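Local coordinates for protein N5-Carboxyaminoimidazole ribonucleotide synthetase (Staphylococcus aureus subsp. aureus, PDB 3ORQ) that catalyses the ATP-dependent joining of 5-aminoimidazole ribonucleotide and bicarbonate to give N5-carboxyaminoimidazole ribonucleotide in purine biosynthesis, at residues T200-P211 with A297-I307. Residues are numbered along the deposited sequence; the frame is centred on the assembly and turned at random.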
loop_
_atom_site.group_PDB
_atom_site.type_symbol
_atom_site.label_atom_id
_atom_site.label_comp_id
_atom_site.label_asym_id
_atom_site.label_seq_id
_atom_site.Cartn_x
_atom_site.Cartn_y
_atom_site.Cartn_z
ATOM N N THR A 200 -8.932 -16.651 0.204
ATOM C CA THR A 200 -8.753 -16.303 1.612
ATOM C C THR A 200 -9.887 -16.899 2.401
ATOM O O THR A 200 -11.054 -16.773 2.030
ATOM C CB THR A 200 -8.707 -14.758 1.870
ATOM O OG1 THR A 200 -7.674 -14.146 1.073
ATOM C CG2 THR A 200 -8.367 -14.507 3.367
ATOM N N ARG A 201 -9.556 -17.516 3.514
ATOM C CA ARG A 201 -10.584 -18.137 4.361
ATOM C C ARG A 201 -10.478 -17.507 5.719
ATOM O O ARG A 201 -9.370 -17.302 6.213
ATOM C CB ARG A 201 -10.346 -19.644 4.475
ATOM C CG ARG A 201 -11.462 -20.453 3.840
ATOM C CD ARG A 201 -11.332 -21.941 4.210
ATOM N NE ARG A 201 -12.458 -22.342 5.014
ATOM C CZ ARG A 201 -12.418 -22.713 6.282
ATOM N NH1 ARG A 201 -11.269 -22.775 6.957
ATOM N NH2 ARG A 201 -13.570 -23.025 6.879
ATOM N N GLY A 202 -11.598 -17.161 6.315
ATOM C CA GLY A 202 -11.535 -16.468 7.593
ATOM C C GLY A 202 -12.512 -17.047 8.597
ATOM O O GLY A 202 -12.970 -18.184 8.480
ATOM N N ASN A 203 -12.822 -16.245 9.587
ATOM C CA ASN A 203 -13.737 -16.585 10.652
ATOM C C ASN A 203 -15.074 -17.149 10.203
ATOM O O ASN A 203 -15.617 -16.763 9.174
ATOM C CB ASN A 203 -14.004 -15.309 11.447
ATOM C CG ASN A 203 -13.735 -15.485 12.889
ATOM O OD1 ASN A 203 -13.594 -16.618 13.366
ATOM N ND2 ASN A 203 -13.632 -14.368 13.619
ATOM N N ASN A 204 -15.620 -18.051 11.005
ATOM C CA ASN A 204 -16.930 -18.644 10.750
ATOM C C ASN A 204 -17.139 -19.070 9.292
ATOM O O ASN A 204 -18.154 -18.707 8.651
ATOM C CB ASN A 204 -18.034 -17.685 11.202
ATOM C CG ASN A 204 -19.388 -18.382 11.374
ATOM O OD1 ASN A 204 -19.473 -19.554 11.772
ATOM N ND2 ASN A 204 -20.457 -17.652 11.082
ATOM N N ASN A 205 -16.164 -19.799 8.760
ATOM C CA ASN A 205 -16.258 -20.359 7.415
ATOM C C ASN A 205 -16.279 -19.363 6.244
ATOM O O ASN A 205 -16.552 -19.753 5.109
ATOM C CB ASN A 205 -17.491 -21.304 7.305
ATOM C CG ASN A 205 -17.301 -22.411 6.253
ATOM O OD1 ASN A 205 -16.190 -22.951 6.076
ATOM N ND2 ASN A 205 -18.386 -22.733 5.527
ATOM N N GLN A 206 -16.026 -18.083 6.492
ATOM C CA GLN A 206 -15.963 -17.153 5.395
ATOM C C GLN A 206 -14.857 -17.505 4.371
ATOM O O GLN A 206 -13.776 -17.971 4.744
ATOM C CB GLN A 206 -15.677 -15.793 5.925
ATOM C CG GLN A 206 -16.774 -15.174 6.693
ATOM C CD GLN A 206 -16.318 -13.788 7.168
ATOM O OE1 GLN A 206 -16.544 -12.784 6.489
ATOM N NE2 GLN A 206 -15.627 -13.751 8.304
ATOM N N ILE A 207 -15.138 -17.268 3.096
ATOM C CA ILE A 207 -14.190 -17.515 2.019
ATOM C C ILE A 207 -14.349 -16.503 0.870
ATOM O O ILE A 207 -15.447 -16.053 0.606
ATOM C CB ILE A 207 -14.255 -18.969 1.517
ATOM C CG1 ILE A 207 -13.177 -19.211 0.467
ATOM C CG2 ILE A 207 -15.654 -19.315 0.958
ATOM C CD1 ILE A 207 -12.964 -20.712 0.112
ATOM N N THR A 208 -13.243 -16.142 0.217
ATOM C CA THR A 208 -13.228 -15.183 -0.885
ATOM C C THR A 208 -12.194 -15.607 -1.910
ATOM O O THR A 208 -11.161 -16.145 -1.567
ATOM C CB THR A 208 -12.827 -13.783 -0.398
ATOM O OG1 THR A 208 -13.398 -13.587 0.891
ATOM C CG2 THR A 208 -13.373 -12.676 -1.341
ATOM N N PHE A 209 -12.505 -15.366 -3.181
ATOM C CA PHE A 209 -11.667 -15.769 -4.281
ATOM C C PHE A 209 -11.229 -14.539 -5.071
ATOM O O PHE A 209 -12.067 -13.722 -5.453
ATOM C CB PHE A 209 -12.439 -16.712 -5.227
ATOM C CG PHE A 209 -12.822 -18.019 -4.616
ATOM C CD1 PHE A 209 -14.056 -18.170 -3.991
ATOM C CD2 PHE A 209 -11.964 -19.125 -4.707
ATOM C CE1 PHE A 209 -14.447 -19.422 -3.448
ATOM C CE2 PHE A 209 -12.331 -20.380 -4.150
ATOM C CZ PHE A 209 -13.584 -20.518 -3.530
ATOM N N PHE A 210 -9.933 -14.425 -5.318
ATOM C CA PHE A 210 -9.396 -13.443 -6.232
ATOM C C PHE A 210 -9.626 -13.909 -7.671
ATOM O O PHE A 210 -9.906 -15.082 -7.905
ATOM C CB PHE A 210 -7.872 -13.265 -5.943
ATOM C CG PHE A 210 -7.610 -12.480 -4.675
ATOM C CD1 PHE A 210 -7.774 -13.086 -3.432
ATOM C CD2 PHE A 210 -7.278 -11.113 -4.721
ATOM C CE1 PHE A 210 -7.590 -12.342 -2.246
ATOM C CE2 PHE A 210 -7.109 -10.360 -3.530
ATOM C CZ PHE A 210 -7.257 -10.967 -2.307
ATOM N N PRO A 211 -9.538 -12.985 -8.641
ATOM C CA PRO A 211 -9.626 -13.373 -10.064
ATOM C C PRO A 211 -8.589 -14.447 -10.430
ATOM O O PRO A 211 -7.441 -14.386 -9.997
ATOM C CB PRO A 211 -9.293 -12.063 -10.815
ATOM C CG PRO A 211 -9.164 -10.934 -9.705
ATOM C CD PRO A 211 -9.712 -11.520 -8.436
ATOM N N ALA A 297 -8.384 -11.829 7.661
ATOM C CA ALA A 297 -8.674 -13.228 7.997
ATOM C C ALA A 297 -8.079 -13.627 9.333
ATOM O O ALA A 297 -8.745 -14.048 10.267
ATOM C CB ALA A 297 -8.112 -14.120 6.904
ATOM N N VAL A 298 -6.787 -13.429 9.415
ATOM C CA VAL A 298 -5.998 -13.875 10.542
ATOM C C VAL A 298 -6.381 -13.127 11.816
ATOM O O VAL A 298 -6.281 -13.693 12.927
ATOM C CB VAL A 298 -4.526 -13.739 10.075
ATOM C CG1 VAL A 298 -3.652 -12.835 10.921
ATOM C CG2 VAL A 298 -3.980 -15.074 9.636
ATOM N N THR A 299 -6.821 -11.862 11.687
ATOM C CA THR A 299 -7.237 -11.088 12.870
ATOM C C THR A 299 -8.722 -11.319 13.147
ATOM O O THR A 299 -9.299 -10.712 14.069
ATOM C CB THR A 299 -6.966 -9.558 12.717
ATOM O OG1 THR A 299 -7.661 -9.049 11.547
ATOM C CG2 THR A 299 -5.427 -9.276 12.573
ATOM N N GLY A 300 -9.335 -12.200 12.352
ATOM C CA GLY A 300 -10.705 -12.675 12.627
ATOM C C GLY A 300 -11.801 -11.687 12.195
ATOM O O GLY A 300 -12.903 -11.766 12.711
ATOM N N GLN A 301 -11.488 -10.775 11.257
ATOM C CA GLN A 301 -12.474 -9.813 10.743
ATOM C C GLN A 301 -13.327 -10.446 9.646
ATOM O O GLN A 301 -12.985 -11.491 9.116
ATOM C CB GLN A 301 -11.782 -8.576 10.156
ATOM C CG GLN A 301 -10.631 -7.941 11.037
ATOM C CD GLN A 301 -11.134 -7.433 12.312
ATOM O OE1 GLN A 301 -11.916 -6.485 12.346
ATOM N NE2 GLN A 301 -10.728 -8.068 13.401
ATOM N N SER A 302 -14.420 -9.801 9.288
ATOM C CA SER A 302 -15.168 -10.198 8.083
ATOM C C SER A 302 -14.356 -9.948 6.828
ATOM O O SER A 302 -13.563 -8.968 6.782
ATOM C CB SER A 302 -16.508 -9.474 7.962
ATOM O OG SER A 302 -17.302 -9.780 9.099
ATOM N N LEU A 303 -14.548 -10.838 5.833
ATOM C CA LEU A 303 -13.835 -10.766 4.561
ATOM C C LEU A 303 -14.819 -10.210 3.577
ATOM O O LEU A 303 -15.994 -10.420 3.727
ATOM C CB LEU A 303 -13.420 -12.179 4.063
ATOM C CG LEU A 303 -12.351 -12.851 4.938
ATOM C CD1 LEU A 303 -11.977 -14.247 4.474
ATOM C CD2 LEU A 303 -11.118 -11.969 4.919
ATOM N N PRO A 304 -14.346 -9.488 2.540
ATOM C CA PRO A 304 -15.309 -9.078 1.514
ATOM C C PRO A 304 -15.832 -10.332 0.824
ATOM O O PRO A 304 -15.085 -11.298 0.698
ATOM C CB PRO A 304 -14.473 -8.268 0.566
ATOM C CG PRO A 304 -13.033 -8.830 0.787
ATOM C CD PRO A 304 -12.982 -9.036 2.254
ATOM N N ASN A 305 -17.084 -10.315 0.384
ATOM C CA ASN A 305 -17.679 -11.468 -0.276
ATOM C C ASN A 305 -17.113 -11.700 -1.649
ATOM O O ASN A 305 -17.029 -12.840 -2.087
ATOM C CB ASN A 305 -19.207 -11.321 -0.350
ATOM C CG ASN A 305 -19.861 -11.387 1.039
ATOM O OD1 ASN A 305 -20.763 -10.610 1.353
ATOM N ND2 ASN A 305 -19.365 -12.303 1.892
ATOM N N SER A 306 -16.724 -10.630 -2.337
ATOM C CA SER A 306 -16.066 -10.809 -3.624
ATOM C C SER A 306 -14.914 -9.848 -3.785
ATOM O O SER A 306 -14.823 -8.856 -3.076
ATOM C CB SER A 306 -17.066 -10.671 -4.795
ATOM O OG SER A 306 -17.407 -9.312 -4.956
ATOM N N ILE A 307 -14.022 -10.159 -4.714
ATOM C CA ILE A 307 -12.938 -9.260 -5.053
ATOM C C ILE A 307 -13.114 -8.724 -6.471
ATOM O O ILE A 307 -13.475 -9.476 -7.384
ATOM C CB ILE A 307 -11.576 -9.942 -4.858
ATOM C CG1 ILE A 307 -11.351 -10.148 -3.352
ATOM C CG2 ILE A 307 -10.450 -9.035 -5.365
ATOM C CD1 ILE A 307 -10.867 -11.479 -3.080
HETATM O O HOH W 1 -11.550 -13.795 9.785
HETATM O O HOH W 2 -15.355 -14.708 -3.934
HETATM O O HOH W 3 -14.517 -12.974 -6.031
#
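The beta hairpin formed by strands 191-201 and 207-218 of the large antiparallel sheet packs against the end of helix 290-298 and the extended chain that follows, away from the nucleotide site. The helix ends in a Schellman motif at Gly300, whose O accepts a hydrogen bond from Asn203 ND2 (2.9 Å) at the hairpin turn. Water 1 ties Asn203 N to the carbonyls of Ala297 and Gln301. Gln206, extended beyond CG, reaches across to the 297-307 chain: its OE1 receives Leu303 N at 2.9 Å in a nearly straight bond (170°), the donor lying above the carbonyl plane, while NE2 turns back to Asn203 O and fixes the amide's rotation. Leu303 CD1 meets the hairpin backbone at Gly202 N (3.5 Å), and Thr200 CG2 touches both Ala297 CB (3.6 Å) and Leu303 CD1. Thr208 OG1 gives its hydrogen to Pro304 O (2.9 Å) nearly along the C=O axis. Beyond it, water 2 bridges Phe209 N to Asn305 O, and water 3 Phe209 O to Ile307 N. The second subunit packs on Ser302 and Pro304. With chi1 -69° and chi2 turned to 134°, Ile307 sets CD1 against Thr208 CG2 and over the centre of the Phe210 ring, a CH-pi contact 3.5 Å from CD1 to the centroid.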